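PDB 3TS3: capsid polyprotein VP90 from Turkey astrovirus 2, which probably self-assembles into the icosahedral capsid of the virus, this chain being its P2 globular domain, the spike that projects from the particle. Local coordinates for residues 35-40 with 184-189; 46-51 with 129-134; 74-79 with 173-178; 78-83 with 167-172; 141-146 with 153-158. All blocks are in the same frame, centred on the assembly; numbering follows the deposited sequence. Where two conformers were deposited one is given.

Contact 1. Residues 35-40 with 184-189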
# COMPACT_ATOMS: atom_id res chain seq x y z
N CYS C 35 -4.34 7.19 -4.19
CA CYS C 35 -3.72 6.56 -3.05
C CYS C 35 -2.21 6.50 -3.24
O CYS C 35 -1.73 6.05 -4.27
CB CYS C 35 -4.27 5.14 -2.92
SG CYS C 35 -3.36 4.05 -1.81
N LEU C 36 -1.47 6.93 -2.22
CA LEU C 36 -0.02 6.84 -2.25
C LEU C 36 0.42 5.53 -1.60
O LEU C 36 0.15 5.29 -0.43
CB LEU C 36 0.62 8.00 -1.49
CG LEU C 36 2.14 7.92 -1.27
CD1 LEU C 36 2.90 8.08 -2.58
CD2 LEU C 36 2.59 8.96 -0.25
N ALA C 37 1.10 4.70 -2.37
CA ALA C 37 1.67 3.45 -1.88
C ALA C 37 3.18 3.56 -2.06
O ALA C 37 3.65 4.01 -3.08
CB ALA C 37 1.12 2.25 -2.65
N ALA C 38 3.93 3.21 -1.03
CA ALA C 38 5.38 3.33 -1.10
C ALA C 38 6.08 2.49 -0.05
O ALA C 38 5.49 2.12 0.96
CB ALA C 38 5.78 4.79 -0.96
N ILE C 39 7.38 2.29 -0.26
CA ILE C 39 8.30 1.96 0.83
C ILE C 39 9.02 3.31 0.97
O ILE C 39 9.85 3.66 0.14
CB ILE C 39 9.35 0.91 0.46
CG1 ILE C 39 8.69 -0.40 0.01
CG2 ILE C 39 10.29 0.69 1.63
CD1 ILE C 39 7.65 -0.83 0.90
N PRO C 40 8.71 4.06 2.01
CA PRO C 40 9.38 5.34 2.22
C PRO C 40 10.83 5.13 2.65
O PRO C 40 11.17 4.09 3.15
CB PRO C 40 8.59 5.99 3.36
CG PRO C 40 7.33 5.18 3.48
CD PRO C 40 7.72 3.80 3.06
N MET C 184 4.01 0.98 7.98
CA MET C 184 3.34 1.98 7.16
C MET C 184 1.92 1.62 6.73
O MET C 184 1.61 0.47 6.50
CB MET C 184 4.14 2.26 5.89
CG MET C 184 5.42 2.99 6.12
SD MET C 184 5.17 4.67 6.71
CE MET C 184 4.11 5.34 5.46
N LEU C 185 1.12 2.66 6.59
CA LEU C 185 -0.26 2.55 6.15
C LEU C 185 -0.39 3.25 4.80
O LEU C 185 0.46 4.03 4.42
CB LEU C 185 -1.19 3.26 7.13
CG LEU C 185 -1.18 2.77 8.58
CD1 LEU C 185 -2.13 3.62 9.42
CD2 LEU C 185 -1.55 1.32 8.66
N TYR C 186 -1.45 2.93 4.07
CA TYR C 186 -1.75 3.60 2.83
C TYR C 186 -2.18 5.02 3.16
O TYR C 186 -2.77 5.26 4.20
CB TYR C 186 -2.92 2.93 2.10
CG TYR C 186 -2.63 1.63 1.38
CD1 TYR C 186 -1.96 1.62 0.17
CD2 TYR C 186 -3.08 0.43 1.88
CE1 TYR C 186 -1.72 0.43 -0.49
CE2 TYR C 186 -2.85 -0.75 1.24
CZ TYR C 186 -2.18 -0.75 0.05
OH TYR C 186 -1.98 -1.95 -0.58
N PHE C 187 -1.91 5.94 2.26
CA PHE C 187 -2.35 7.32 2.40
C PHE C 187 -3.22 7.64 1.21
O PHE C 187 -2.91 7.26 0.10
CB PHE C 187 -1.16 8.29 2.49
CG PHE C 187 -0.53 8.33 3.85
CD1 PHE C 187 0.37 7.36 4.24
CD2 PHE C 187 -0.84 9.33 4.74
CE1 PHE C 187 0.94 7.40 5.48
CE2 PHE C 187 -0.28 9.36 5.98
CZ PHE C 187 0.62 8.41 6.35
N TRP C 188 -4.32 8.34 1.46
CA TRP C 188 -5.27 8.72 0.42
C TRP C 188 -5.52 10.23 0.47
O TRP C 188 -5.45 10.83 1.52
CB TRP C 188 -6.59 7.98 0.63
CG TRP C 188 -6.55 6.49 0.38
CD1 TRP C 188 -6.13 5.52 1.24
CD2 TRP C 188 -6.99 5.82 -0.80
NE1 TRP C 188 -6.27 4.29 0.66
CE2 TRP C 188 -6.80 4.44 -0.59
CE3 TRP C 188 -7.52 6.24 -2.02
CZ2 TRP C 188 -7.11 3.50 -1.54
CZ3 TRP C 188 -7.84 5.31 -2.96
CH2 TRP C 188 -7.63 3.95 -2.72
N ASN C 189 -5.80 10.84 -0.68
CA ASN C 189 -6.04 12.28 -0.67
C ASN C 189 -7.29 12.65 0.13
O ASN C 189 -8.28 11.94 0.13
CB ASN C 189 -6.05 12.87 -2.08
CG ASN C 189 -7.36 12.66 -2.79
OD1 ASN C 189 -7.68 11.56 -3.19
ND2 ASN C 189 -8.12 13.73 -2.97
O HOH W 1 1.60 4.43 1.85
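C35 lies over the indole of W188 in a CH-pi contact, its CB above the centre of the six-membered ring, 3.3 Å from the centroid and almost on the ring normal. SG, anti to the backbone N (chi1 167°), lies over the five-membered ring of the same indole as a sulfur-aromatic contact and also meets Y186 CD1 at 3.4 Å, approaching that phenol obliquely. A37 CB touches the edge of the Y186 ring at CE1, 4.0 Å away. P40 CG rests against M184 CE at 3.8 Å.

C35 and W188 form an antiparallel non-hydrogen-bonded pair, L36 and F187 a hydrogen-bonded one. L36 N donates to F187 O at 2.8 Å, while the return bond from F187 N to L36 O is weak at 3.4 Å. A water bridges the strand end, donating to both L36 O and L185 O. Y186 OH is held by the backbone N of A38 of the second subunit, and the two Y186 rings stack across the dimer interface.

Within the sheet, strand 34-37 lies between strands 87-90 and 187-189, the latter also pairing with strand 142-148. L36 and F187, on the face away from C35, pack against M146 and L167.

Contact 2. Residues 46-51 with 129-134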
# COMPACT_ATOMS: atom_id res chain seq x y z
N SER C 46 14.95 12.29 9.61
CA SER C 46 13.53 11.99 9.49
C SER C 46 12.70 12.08 10.76
O SER C 46 11.57 12.53 10.72
CB SER C 46 13.34 10.62 8.83
OG SER C 46 13.72 10.69 7.47
N ARG C 47 13.26 11.62 11.87
CA ARG C 47 12.51 11.57 13.12
C ARG C 47 12.76 12.79 14.00
O ARG C 47 13.88 13.07 14.38
CB ARG C 47 12.88 10.30 13.88
CG ARG C 47 12.06 10.05 15.14
CD ARG C 47 12.60 8.88 15.94
NE ARG C 47 13.94 9.17 16.43
CZ ARG C 47 14.63 8.39 17.25
NH1 ARG C 47 14.10 7.27 17.69
NH2 ARG C 47 15.84 8.74 17.62
N TYR C 48 11.68 13.49 14.31
CA TYR C 48 11.72 14.65 15.18
C TYR C 48 10.80 14.42 16.37
O TYR C 48 9.64 14.08 16.21
CB TYR C 48 11.29 15.90 14.40
CG TYR C 48 11.23 17.15 15.23
CD1 TYR C 48 12.38 17.85 15.56
CD2 TYR C 48 10.02 17.63 15.68
CE1 TYR C 48 12.32 18.98 16.33
CE2 TYR C 48 9.95 18.77 16.45
CZ TYR C 48 11.10 19.44 16.76
OH TYR C 48 11.03 20.57 17.52
N ASN C 49 11.35 14.58 17.57
CA ASN C 49 10.62 14.33 18.80
C ASN C 49 10.38 15.58 19.65
O ASN C 49 11.26 16.05 20.36
CB ASN C 49 11.40 13.28 19.59
CG ASN C 49 10.80 12.97 20.94
OD1 ASN C 49 11.53 12.72 21.90
ND2 ASN C 49 9.48 12.95 21.03
N ASN C 50 9.18 16.14 19.52
CA ASN C 50 8.68 17.16 20.42
C ASN C 50 7.16 17.27 20.34
O ASN C 50 6.60 17.21 19.26
CB ASN C 50 9.33 18.51 20.13
CG ASN C 50 9.09 19.52 21.23
OD1 ASN C 50 9.20 19.20 22.40
ND2 ASN C 50 8.78 20.74 20.86
N GLN C 51 6.49 17.47 21.46
CA GLN C 51 5.05 17.65 21.43
C GLN C 51 4.68 18.98 20.79
O GLN C 51 5.17 20.03 21.19
CB GLN C 51 4.50 17.61 22.85
CG GLN C 51 3.06 18.04 22.97
CD GLN C 51 2.10 17.00 22.46
OE1 GLN C 51 2.46 15.84 22.28
NE2 GLN C 51 0.85 17.40 22.26
N GLU C 129 9.95 25.60 15.19
CA GLU C 129 10.94 26.21 14.31
C GLU C 129 11.88 25.13 13.78
O GLU C 129 12.17 25.08 12.61
CB GLU C 129 11.80 27.19 15.12
CG GLU C 129 11.10 28.41 15.66
CD GLU C 129 12.04 29.32 16.45
OE1 GLU C 129 12.66 28.87 17.42
OE2 GLU C 129 12.17 30.50 16.08
N GLN C 130 12.33 24.25 14.66
CA GLN C 130 13.26 23.20 14.27
C GLN C 130 12.65 22.26 13.25
O GLN C 130 13.32 21.80 12.34
CB GLN C 130 13.72 22.41 15.50
CG GLN C 130 14.84 21.44 15.25
CD GLN C 130 16.20 22.10 15.29
OE1 GLN C 130 16.64 22.72 14.33
NE2 GLN C 130 16.88 21.97 16.43
N LEU C 131 11.37 21.96 13.41
CA LEU C 131 10.71 21.05 12.49
C LEU C 131 10.58 21.70 11.12
O LEU C 131 10.78 21.05 10.11
CB LEU C 131 9.36 20.62 13.05
CG LEU C 131 8.57 19.59 12.26
CD1 LEU C 131 9.42 18.37 11.92
CD2 LEU C 131 7.34 19.18 13.04
N LYS C 132 10.26 22.98 11.08
CA LYS C 132 10.16 23.66 9.80
C LYS C 132 11.52 23.63 9.12
O LYS C 132 11.61 23.47 7.92
CB LYS C 132 9.73 25.11 9.97
CG LYS C 132 8.28 25.33 10.25
CD LYS C 132 8.09 26.80 10.54
CE LYS C 132 6.70 27.12 11.00
NZ LYS C 132 6.62 28.53 11.46
N GLN C 133 12.58 23.79 9.90
CA GLN C 133 13.92 23.78 9.34
C GLN C 133 14.21 22.43 8.70
O GLN C 133 14.77 22.36 7.61
CB GLN C 133 14.95 24.04 10.45
CG GLN C 133 16.33 24.42 9.97
CD GLN C 133 16.49 25.93 9.86
OE1 GLN C 133 15.61 26.62 9.36
NE2 GLN C 133 17.63 26.44 10.32
N ARG C 134 13.83 21.35 9.37
CA ARG C 134 14.03 20.01 8.84
C ARG C 134 13.24 19.76 7.56
O ARG C 134 13.71 19.08 6.66
CB ARG C 134 13.67 18.95 9.86
CG ARG C 134 14.59 18.93 11.02
CD ARG C 134 14.94 17.52 11.38
NE ARG C 134 15.69 17.47 12.62
CZ ARG C 134 15.66 16.44 13.44
NH1 ARG C 134 14.91 15.39 13.14
NH2 ARG C 134 16.36 16.46 14.55
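Y48 reaches from its strand to helix 129-135 and meets L131 and Q130 there. The apolar part of the contact centres on its ring. CG stands anti to the backbone N (chi1 177°), which points it from the strand toward the helix. L131 CB sits over one face of the ring, 4.2 Å from the centroid and displaced toward the rim, in a CH-pi contact, and L131 CD1 packs at 3.9 Å from Y48 CD2. Q130 brings its aliphatic part, CG lying 3.7 Å from Y48 CE1 in an oblique approach, before the chain bends at chi2.

The polar part is carried by R134. Its NH1 donates to the backbone O of R47 at 2.8 Å, with an N-H...O angle of 147°. The oxygen lies in the guanidinium plane, whereas NH1 stands well above the carbonyl plane. The guanidinium and phenol planes are nearly perpendicular, 84° apart, with Y48 CD1 over the centre of the guanidinium face. The same NH1 makes a weak second bond to S45 O. At its far end the phenol OH is bonded to D128 OD1, just before the helix.

The helix runs roughly antiparallel to strand 47-52 near the protein surface. That strand pairs with strand 76-81, whose I79 touches both L131 and R134.

Contact 3. Residues 74-79 with 173-178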
# COMPACT_ATOMS: atom_id res chain seq x y z
N ALA C 74 0.73 15.73 18.45
CA ALA C 74 1.62 14.57 18.53
C ALA C 74 3.01 14.94 19.04
O ALA C 74 3.38 16.09 19.03
CB ALA C 74 1.72 13.90 17.17
N SER C 75 3.76 13.93 19.47
CA SER C 75 5.14 14.12 19.91
C SER C 75 6.18 13.54 18.94
O SER C 75 7.36 13.79 19.09
CB SER C 75 5.36 13.53 21.30
OG SER C 75 4.66 14.25 22.30
N TRP C 76 5.74 12.73 17.99
CA TRP C 76 6.66 12.11 17.04
C TRP C 76 6.32 12.50 15.60
O TRP C 76 5.27 12.18 15.08
CB TRP C 76 6.66 10.59 17.23
CG TRP C 76 7.12 10.17 18.61
CD1 TRP C 76 6.34 9.91 19.69
CD2 TRP C 76 8.48 9.98 19.03
NE1 TRP C 76 7.13 9.58 20.77
CE2 TRP C 76 8.44 9.60 20.38
CE3 TRP C 76 9.72 10.09 18.40
CZ2 TRP C 76 9.59 9.33 21.11
CZ3 TRP C 76 10.86 9.82 19.13
CH2 TRP C 76 10.78 9.44 20.47
N TRP C 77 7.26 13.21 14.98
CA TRP C 77 7.07 13.79 13.67
C TRP C 77 8.03 13.16 12.69
O TRP C 77 9.18 12.95 12.99
CB TRP C 77 7.25 15.31 13.77
CG TRP C 77 6.22 15.87 14.69
CD1 TRP C 77 6.35 16.13 16.02
CD2 TRP C 77 4.86 16.17 14.35
NE1 TRP C 77 5.17 16.61 16.53
CE2 TRP C 77 4.24 16.64 15.52
CE3 TRP C 77 4.12 16.10 13.18
CZ2 TRP C 77 2.90 17.02 15.54
CZ3 TRP C 77 2.81 16.49 13.20
CH2 TRP C 77 2.21 16.95 14.37
N ASN C 78 7.51 12.80 11.53
CA ASN C 78 8.27 12.05 10.56
C ASN C 78 8.31 12.71 9.19
O ASN C 78 7.29 13.01 8.63
CB ASN C 78 7.65 10.66 10.45
CG ASN C 78 7.54 9.98 11.80
OD1 ASN C 78 8.50 9.40 12.28
ND2 ASN C 78 6.38 10.06 12.42
N ILE C 79 9.52 12.92 8.69
CA ILE C 79 9.72 13.45 7.36
C ILE C 79 10.34 12.33 6.54
O ILE C 79 11.53 12.05 6.65
CB ILE C 79 10.68 14.66 7.41
CG1 ILE C 79 10.19 15.68 8.43
CG2 ILE C 79 10.82 15.30 6.05
CD1 ILE C 79 11.19 16.78 8.74
N GLU C 173 3.79 6.96 18.74
CA GLU C 173 4.96 6.53 19.50
C GLU C 173 6.21 6.56 18.62
O GLU C 173 6.12 6.75 17.41
CB GLU C 173 4.77 5.13 20.10
CG GLU C 173 3.55 4.97 21.02
CD GLU C 173 3.63 5.81 22.29
OE1 GLU C 173 4.71 6.31 22.62
OE2 GLU C 173 2.58 5.97 22.93
N ASP C 174 7.36 6.36 19.25
CA ASP C 174 8.65 6.40 18.58
C ASP C 174 8.65 5.34 17.48
O ASP C 174 8.38 4.19 17.74
CB ASP C 174 9.70 6.05 19.64
CG ASP C 174 11.13 6.15 19.14
OD1 ASP C 174 11.35 6.42 17.95
OD2 ASP C 174 12.04 5.97 19.97
N PRO C 175 8.94 5.75 16.24
CA PRO C 175 9.01 4.82 15.11
C PRO C 175 10.29 3.98 15.18
O PRO C 175 10.43 3.01 14.45
CB PRO C 175 9.02 5.74 13.89
CG PRO C 175 9.60 7.01 14.39
CD PRO C 175 9.11 7.15 15.81
N GLY C 176 11.19 4.38 16.06
CA GLY C 176 12.49 3.74 16.20
C GLY C 176 13.58 4.58 15.56
O GLY C 176 13.34 5.29 14.61
N ALA C 177 14.79 4.46 16.08
CA ALA C 177 15.93 5.22 15.57
C ALA C 177 16.20 4.87 14.11
O ALA C 177 16.63 5.71 13.35
CB ALA C 177 17.16 4.99 16.43
N GLN C 178 15.96 3.62 13.76
CA GLN C 178 16.14 3.15 12.39
C GLN C 178 14.79 2.89 11.71
O GLN C 178 14.72 2.18 10.73
CB GLN C 178 17.03 1.92 12.33
CG GLN C 178 18.49 2.19 12.68
CD GLN C 178 18.91 1.57 14.00
OE1 GLN C 178 18.28 1.79 15.04
NE2 GLN C 178 19.99 0.79 13.97
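W76 lays one face of its indole on the E173-D174 backbone and the D174 side chain. Most of the contact is van der Waals packing over that face. D174 CA stands 3.6 Å above the ring plane over its centre, and E173 C stands nearer the rim, closest to CD1 at 3.5 Å. D174 CB makes a CH-pi contact, 3.7 Å from the centroid of the six-membered ring. CG of D174 is anti to its backbone N (chi1 -175°), which sets it 3.6 Å from W76 CH2. The carboxylate is almost parallel to the indole, with 4° between planes.

Apolar contact continues through P175, whose CD meets W76 CE3 at 4.0 Å. Separately, P175 CG packs on the amide oxygen of N78, 3.4 Å from OD1; that oxygen is hydrogen-bonded to Y179 OH.

No hydrogen bond joins the two segments directly, but polar bonds shape the loop. D174 OD1 accepts from G176 N at 2.8 Å, the nitrogen coming from above the carboxylate plane, and OD1 also forms a salt bridge with R47 NH1. D174 is thus tied to its own turn and to strand 47-52 while lying against the tryptophan. G176 carries the chain onward with a positive phi (103°).

The D174-G176 bond defines an Asx turn. An aromatic residue of strand 76-81 lies against this turn in the loop that follows strand 164-171 of the spike domain.

Contact 4. Residues 78-83 with 167-172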
# COMPACT_ATOMS: atom_id res chain seq x y z
N ASN C 78 7.51 12.80 11.53
CA ASN C 78 8.27 12.05 10.56
C ASN C 78 8.31 12.71 9.19
O ASN C 78 7.29 13.01 8.63
CB ASN C 78 7.65 10.66 10.45
CG ASN C 78 7.54 9.98 11.80
OD1 ASN C 78 8.50 9.40 12.28
ND2 ASN C 78 6.38 10.06 12.42
N ILE C 79 9.52 12.92 8.69
CA ILE C 79 9.72 13.45 7.36
C ILE C 79 10.34 12.33 6.54
O ILE C 79 11.53 12.05 6.65
CB ILE C 79 10.68 14.66 7.41
CG1 ILE C 79 10.19 15.68 8.43
CG2 ILE C 79 10.82 15.30 6.05
CD1 ILE C 79 11.19 16.78 8.74
N LEU C 80 9.53 11.69 5.70
CA LEU C 80 9.98 10.55 4.92
C LEU C 80 9.98 10.84 3.42
O LEU C 80 9.19 11.62 2.94
CB LEU C 80 9.13 9.31 5.22
CG LEU C 80 9.11 8.83 6.67
CD1 LEU C 80 8.42 7.48 6.72
CD2 LEU C 80 10.51 8.73 7.22
N ASP C 81 10.89 10.19 2.70
CA ASP C 81 11.04 10.38 1.27
C ASP C 81 10.37 9.22 0.54
O ASP C 81 10.71 8.08 0.77
CB ASP C 81 12.54 10.42 0.95
CG ASP C 81 12.84 10.50 -0.53
OD1 ASP C 81 11.98 10.94 -1.30
OD2 ASP C 81 13.96 10.13 -0.90
N VAL C 82 9.40 9.51 -0.32
CA VAL C 82 8.73 8.47 -1.08
C VAL C 82 9.08 8.52 -2.57
O VAL C 82 8.45 7.87 -3.37
CB VAL C 82 7.20 8.49 -0.87
CG1 VAL C 82 6.86 8.12 0.56
CG2 VAL C 82 6.62 9.86 -1.24
N THR C 83 10.10 9.28 -2.91
CA THR C 83 10.45 9.47 -4.31
C THR C 83 10.85 8.22 -5.08
O THR C 83 10.41 8.02 -6.20
CB THR C 83 11.61 10.48 -4.44
OG1 THR C 83 11.35 11.63 -3.63
CG2 THR C 83 11.80 10.90 -5.88
N LEU C 167 6.73 12.80 2.45
CA LEU C 167 5.51 12.45 3.16
C LEU C 167 5.70 12.82 4.62
O LEU C 167 6.60 12.32 5.27
CB LEU C 167 5.23 10.96 3.01
CG LEU C 167 4.00 10.42 3.74
CD1 LEU C 167 2.71 11.03 3.21
CD2 LEU C 167 3.97 8.91 3.66
N PHE C 168 4.86 13.72 5.12
CA PHE C 168 5.01 14.25 6.47
C PHE C 168 3.82 13.87 7.33
O PHE C 168 2.69 14.18 6.99
CB PHE C 168 5.15 15.78 6.39
CG PHE C 168 5.13 16.47 7.72
CD1 PHE C 168 6.18 16.34 8.59
CD2 PHE C 168 4.08 17.28 8.09
CE1 PHE C 168 6.19 16.97 9.79
CE2 PHE C 168 4.07 17.91 9.30
CZ PHE C 168 5.12 17.76 10.15
N PHE C 169 4.08 13.17 8.42
CA PHE C 169 3.03 12.69 9.29
C PHE C 169 3.54 12.43 10.70
O PHE C 169 4.73 12.30 10.91
CB PHE C 169 2.44 11.40 8.70
CG PHE C 169 3.42 10.28 8.60
CD1 PHE C 169 3.43 9.28 9.55
CD2 PHE C 169 4.34 10.24 7.58
CE1 PHE C 169 4.32 8.26 9.46
CE2 PHE C 169 5.23 9.21 7.50
CZ PHE C 169 5.22 8.22 8.43
N SER C 170 2.64 12.36 11.66
CA SER C 170 3.03 12.03 13.02
C SER C 170 2.68 10.58 13.35
O SER C 170 1.88 9.97 12.68
CB SER C 170 2.35 12.96 14.03
OG SER C 170 0.97 12.70 14.11
N THR C 171 3.32 10.06 14.39
CA THR C 171 3.00 8.75 14.93
C THR C 171 2.74 8.91 16.42
O THR C 171 3.21 9.86 17.04
CB THR C 171 4.13 7.71 14.71
OG1 THR C 171 5.38 8.23 15.15
CG2 THR C 171 4.24 7.34 13.24
N THR C 172 1.95 8.00 16.98
CA THR C 172 1.63 8.01 18.40
C THR C 172 2.83 7.70 19.29
O THR C 172 2.87 8.10 20.44
CB THR C 172 0.49 7.05 18.72
OG1 THR C 172 0.85 5.74 18.29
CG2 THR C 172 -0.77 7.49 18.02
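Strands 76-81 and 164-171 are antiparallel neighbours in the large sheet of the spike domain, and N78 and L80 face F169 and L167 across hydrogen-bonded pairs. The first pair joins N78 N to F169 O at 2.9 Å and F169 N to N78 O; the second joins L80 and L167 in both directions. After D81 the chain leaves the strand through an Asx turn, D81 OD1 accepting from T83 N at 3.0 Å.

N78 adds a side-chain grip. Its ND2 donates to F169 O at 3.2 Å, giving that carbonyl two donors from one residue: the backbone N nearly in line with the C=O and ND2 above the carbonyl plane. A weak bond of 3.4 Å reaches from N78 ND2 to T171 OG1, which is also bonded to E173 O.

F169 CG sits in the crowded position between its backbone N and carbonyl carbon (chi1 62°), which brings it to the side of strand 76-81. N78 CB lies over one face of the F169 ring, offset toward the rim, 4.1 Å from the centroid, and L80 CD1 meets the edge at CZ, 3.7 Å away. On the other face of the sheet I79 CG1 touches the edge of F168 at CD1, and both residues pack on helix 129-135.

I79 and F168 form the non-hydrogen-bonded pair between the two bonded ones, with F168 CA pointing a C-H at N78 O, the alternation of an antiparallel sheet.

Contact 5. Residues 141-146 with 153-158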
# COMPACT_ATOMS: atom_id res chain seq x y z
N ASP C 141 5.97 25.53 -2.73
CA ASP C 141 6.17 24.12 -3.07
C ASP C 141 4.83 23.42 -3.01
O ASP C 141 4.01 23.74 -2.17
CB ASP C 141 7.12 23.44 -2.08
CG ASP C 141 8.58 23.67 -2.41
OD1 ASP C 141 8.87 24.21 -3.49
OD2 ASP C 141 9.43 23.31 -1.58
N PRO C 142 4.60 22.45 -3.88
CA PRO C 142 3.30 21.78 -3.87
C PRO C 142 3.06 21.08 -2.54
O PRO C 142 3.96 20.48 -1.99
CB PRO C 142 3.45 20.74 -4.98
CG PRO C 142 4.38 21.38 -5.96
CD PRO C 142 5.34 22.20 -5.13
N VAL C 143 1.84 21.19 -2.03
CA VAL C 143 1.43 20.46 -0.84
C VAL C 143 0.06 19.83 -1.06
O VAL C 143 -0.81 20.43 -1.69
CB VAL C 143 1.47 21.32 0.44
CG1 VAL C 143 0.54 22.52 0.34
CG2 VAL C 143 1.13 20.48 1.66
N ILE C 144 -0.10 18.60 -0.59
CA ILE C 144 -1.36 17.90 -0.75
C ILE C 144 -1.87 17.35 0.58
O ILE C 144 -1.14 16.68 1.28
CB ILE C 144 -1.24 16.75 -1.77
CG1 ILE C 144 -0.84 17.28 -3.14
CG2 ILE C 144 -2.54 15.96 -1.85
CD1 ILE C 144 -0.41 16.20 -4.12
N SER C 145 -3.12 17.63 0.89
CA SER C 145 -3.77 17.10 2.08
C SER C 145 -4.09 15.62 1.88
O SER C 145 -4.72 15.25 0.91
CB SER C 145 -5.06 17.89 2.31
OG SER C 145 -5.93 17.23 3.20
N MET C 146 -3.65 14.77 2.80
CA MET C 146 -3.73 13.35 2.78
C MET C 146 -4.23 12.88 4.11
O MET C 146 -4.12 13.54 5.12
CB MET C 146 -2.36 12.70 2.50
CG MET C 146 -1.62 13.22 1.26
SD MET C 146 -2.37 12.68 -0.30
CE MET C 146 -2.05 10.91 -0.28
N ARG C 153 -4.68 12.85 9.63
CA ARG C 153 -4.31 13.82 8.61
C ARG C 153 -2.80 13.95 8.49
O ARG C 153 -2.08 13.90 9.47
CB ARG C 153 -4.93 15.18 8.91
CG ARG C 153 -4.93 16.19 7.75
CD ARG C 153 -6.28 16.21 7.11
NE ARG C 153 -6.48 17.18 6.04
CZ ARG C 153 -7.30 18.22 6.11
NH1 ARG C 153 -7.97 18.46 7.23
NH2 ARG C 153 -7.46 19.01 5.07
N ALA C 154 -2.37 14.14 7.24
CA ALA C 154 -0.96 14.20 6.87
C ALA C 154 -0.78 15.07 5.63
O ALA C 154 -1.74 15.52 5.05
CB ALA C 154 -0.41 12.81 6.62
N ALA C 155 0.47 15.30 5.24
CA ALA C 155 0.73 16.10 4.07
C ALA C 155 1.76 15.45 3.16
O ALA C 155 2.73 14.89 3.64
CB ALA C 155 1.21 17.48 4.47
N LEU C 156 1.55 15.56 1.86
CA LEU C 156 2.54 15.14 0.89
C LEU C 156 3.06 16.40 0.22
O LEU C 156 2.28 17.18 -0.33
CB LEU C 156 1.94 14.19 -0.15
CG LEU C 156 2.82 13.75 -1.32
CD1 LEU C 156 3.99 12.91 -0.86
CD2 LEU C 156 1.99 12.98 -2.34
N PHE C 157 4.37 16.61 0.28
CA PHE C 157 4.98 17.78 -0.31
C PHE C 157 5.84 17.36 -1.49
O PHE C 157 6.31 16.23 -1.56
CB PHE C 157 5.94 18.46 0.68
CG PHE C 157 5.30 19.03 1.91
CD1 PHE C 157 4.66 20.25 1.88
CD2 PHE C 157 5.41 18.37 3.12
CE1 PHE C 157 4.10 20.78 3.03
CE2 PHE C 157 4.86 18.90 4.26
CZ PHE C 157 4.20 20.10 4.21
N TYR C 158 6.05 18.29 -2.41
CA TYR C 158 7.07 18.11 -3.42
C TYR C 158 8.09 19.20 -3.13
O TYR C 158 7.81 20.38 -3.32
CB TYR C 158 6.50 18.24 -4.83
CG TYR C 158 7.51 17.96 -5.93
CD1 TYR C 158 8.11 16.73 -6.04
CD2 TYR C 158 7.83 18.93 -6.85
CE1 TYR C 158 9.03 16.47 -7.02
CE2 TYR C 158 8.75 18.68 -7.85
CZ TYR C 158 9.34 17.45 -7.93
OH TYR C 158 10.26 17.19 -8.92
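R153 grips S145 side-on, NE and NH2 both donating to S145 OG, at 2.9 and 3.0 Å respectively. S145 OG lies close to the guanidinium plane, and the serine holds it anti to the backbone N (chi1 164°). The arginine chain bends at chi2 (100°), which swings CD toward S145. S145 OG is also bonded to W190 O, while the guanidinium makes a cation-pi contact with the W190 ring.

V143 and F157 lie side by side, pointing the same way. V143 CG2, anti to its backbone N, presses on F157 CE1 at 3.3 Å, a tight approach oblique to the ring, and meets A155 CB at 4.1 Å. The two segments are the arms of a beta hairpin, strands 142-148 and 153-159, and both sit inside the large antiparallel sheet. Backbone bonds run in both directions for the pairs I144 with L156 and M146 with A154, and Y158 N adds one to P142 O.

On the face opposite S145, M146 CG lies 4.0 Å from L156 CB, and M146 and A154 both meet F187 of strand 187-189. At the open end of the hairpin P142 CB packs against Y158 CB at 3.9 Å, and D141 OD1 is bonded to T160 OG1.

How the contacts relate
Contacts 1, 4 and 5 join strand pairs of one large, curled antiparallel sheet, their centres 10 to 12 Å apart. Strand 187-189 of contact 1 lies beside strand 142-148 of contact 5, and strand 164-171 of contact 4 beside strand 153-159 of contact 5. Contacts 2 and 3, centres about 10 Å apart, pack a helix and a loop against strands 47-52 and 76-81, the latter shared by contacts 3 and 4. Along the chain contact 1 encloses all the others and contact 5 is nested within contact 4, so long-range pairs enclose the local hairpin of contact 5. Contact 1, and more lightly contact 3, reach the second subunit, tying the sheet to the dimer.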